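Local coordinates for MSHA biogenesis protein MshE (PDB 5HTL), which binds cyclic di-GMP through its N-terminal MshEN region and probably takes part in biogenesis of the MSHA pilus of Vibrio cholerae, at residues Q136-D139 against G140-Y144. Residues are numbered along the deposited sequence; the frame is centred on the assembly and turned at random.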
loop_
_atom_site.group_PDB
_atom_site.type_symbol
_atom_site.label_atom_id
_atom_site.label_comp_id
_atom_site.label_asym_id
_atom_site.label_seq_id
_atom_site.Cartn_x
_atom_site.Cartn_y
_atom_site.Cartn_z
ATOM N N GLN A 136 17.456 9.101 5.359
ATOM C CA GLN A 136 17.455 7.863 6.130
ATOM C C GLN A 136 17.740 6.623 5.299
ATOM O O GLN A 136 18.397 5.695 5.778
ATOM C CB GLN A 136 16.139 7.696 6.871
ATOM C CG GLN A 136 15.964 8.696 7.992
ATOM C CD GLN A 136 14.798 8.340 8.866
ATOM O OE1 GLN A 136 13.952 7.538 8.472
ATOM N NE2 GLN A 136 14.737 8.926 10.056
ATOM N N LEU A 137 17.241 6.604 4.064
ATOM C CA LEU A 137 17.522 5.520 3.125
ATOM C C LEU A 137 19.020 5.421 2.859
ATOM O O LEU A 137 19.603 4.333 2.901
ATOM C CB LEU A 137 16.801 5.750 1.792
ATOM C CG LEU A 137 15.621 4.885 1.338
ATOM C CD1 LEU A 137 15.627 3.480 1.947
ATOM C CD2 LEU A 137 14.297 5.594 1.581
ATOM N N VAL A 138 19.642 6.559 2.570
ATOM C CA VAL A 138 21.063 6.581 2.259
ATOM C C VAL A 138 21.897 6.158 3.471
ATOM O O VAL A 138 22.839 5.370 3.336
ATOM C CB VAL A 138 21.479 7.942 1.707
ATOM C CG1 VAL A 138 23.003 8.019 1.550
ATOM C CG2 VAL A 138 20.784 8.181 0.371
ATOM N N ASP A 139 21.528 6.637 4.661
ATOM C CA ASP A 139 22.185 6.168 5.879
ATOM C C ASP A 139 22.018 4.655 6.012
ATOM O O ASP A 139 22.935 3.957 6.428
ATOM C CB ASP A 139 21.619 6.856 7.120
ATOM C CG ASP A 139 22.049 8.300 7.245
ATOM O OD1 ASP A 139 21.376 9.046 7.991
ATOM O OD2 ASP A 139 23.056 8.688 6.615
ATOM N N GLY A 140 20.840 4.150 5.653
ATOM C CA GLY A 140 20.580 2.723 5.679
ATOM C C GLY A 140 21.503 1.956 4.749
ATOM O O GLY A 140 22.079 0.944 5.148
ATOM N N PHE A 141 21.672 2.434 3.516
ATOM C CA PHE A 141 22.603 1.806 2.572
ATOM C C PHE A 141 24.009 1.702 3.155
ATOM O O PHE A 141 24.683 0.687 2.984
ATOM C CB PHE A 141 22.657 2.587 1.251
ATOM C CG PHE A 141 21.335 2.668 0.531
ATOM C CD1 PHE A 141 21.014 3.802 -0.207
ATOM C CD2 PHE A 141 20.424 1.621 0.583
ATOM C CE1 PHE A 141 19.793 3.899 -0.881
ATOM C CE2 PHE A 141 19.194 1.714 -0.086
ATOM C CZ PHE A 141 18.889 2.851 -0.817
ATOM N N ASP A 142 24.440 2.756 3.837
ATOM C CA ASP A 142 25.784 2.811 4.409
ATOM C C ASP A 142 25.927 1.838 5.575
ATOM O O ASP A 142 27.014 1.314 5.846
ATOM C CB ASP A 142 26.095 4.238 4.868
ATOM C CG ASP A 142 26.138 5.224 3.718
ATOM O OD1 ASP A 142 26.388 4.789 2.573
ATOM O OD2 ASP A 142 25.929 6.434 3.955
ATOM N N ARG A 143 24.804 1.592 6.236
ATOM C CA ARG A 143 24.721 0.818 7.465
ATOM C C ARG A 143 24.586 -0.680 7.202
ATOM O O ARG A 143 25.194 -1.505 7.900
ATOM C CB ARG A 143 23.505 1.321 8.259
ATOM C CG ARG A 143 23.216 0.634 9.571
ATOM C CD ARG A 143 22.358 1.535 10.455
ATOM N NE ARG A 143 20.924 1.453 10.163
ATOM C CZ ARG A 143 20.166 2.478 9.777
ATOM N NH1 ARG A 143 20.692 3.682 9.622
ATOM N NH2 ARG A 143 18.874 2.295 9.543
ATOM N N TYR A 144 23.801 -1.029 6.187
ATOM C CA TYR A 144 23.408 -2.414 5.967
ATOM C C TYR A 144 24.156 -3.135 4.846
ATOM O O TYR A 144 24.046 -4.355 4.720
ATOM C CB TYR A 144 21.902 -2.503 5.725
ATOM C CG TYR A 144 21.078 -2.048 6.909
ATOM C CD1 TYR A 144 21.152 -2.715 8.127
ATOM C CD2 TYR A 144 20.228 -0.953 6.816
ATOM C CE1 TYR A 144 20.403 -2.303 9.217
ATOM C CE2 TYR A 144 19.479 -0.534 7.901
ATOM C CZ TYR A 144 19.570 -1.213 9.097
ATOM O OH TYR A 144 18.820 -0.799 10.178
HETATM O O HOH W 1 18.512 5.354 8.586
#
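Gly140 N donates to Gln136 O at 2.9 Å, and from there the alpha-helical bonds follow residue by residue: Phe141 N meets Leu137 O at 2.9 Å, Asp142 N meets Val138 O, and Arg143 N reaches Asp139 O in a weak bond bent to 127°. Arg143 N also has a weak bond to Gly140 O, and Tyr144 N donates to the same oxygen. Phe141 leans back along the helix, its CG beside the backbone N (chi1 -61°), and one ring face covers Leu137 O, off-centre on the CG side; Phe141 CG is 3.4 Å from that oxygen, which already accepts the Phe141 amide. Leu137 CD1 comes to 4.3 Å from Phe141 CZ, and Val138 CG2 lies near CD1 of the Phe141 ring. This is the buried side of helix 134-144, the C-terminal helix within the MshEN region: Leu137 and Phe141 both pack on Leu93 of strand 92-98, and Phe141 also touches Ala87 and Arg88 of helix 84-90. Val138 and Asp142 run side by side, Val138 CG1 4.1 Å from Asp142 OD2, while OD1 of that carboxylate forms a salt bridge with Arg88. On the exposed side, Asp139 and Asp142 bring their OD2 atoms to 4.5 Å, a proximity of like charges that Arg88 probably eases. Arg143 bends at chi3 (83°), so that one guanidinium face lies against Gly140 CA, off-centre. A water bridges Arg143 NH1 and Gln136 O, so this carbonyl has two donors. Arg143 NH2 donates to Tyr144 OH, almost exactly in the guanidinium plane, while Arg143 CG sits over the centre of the tyrosine ring, 4.0 Å above it.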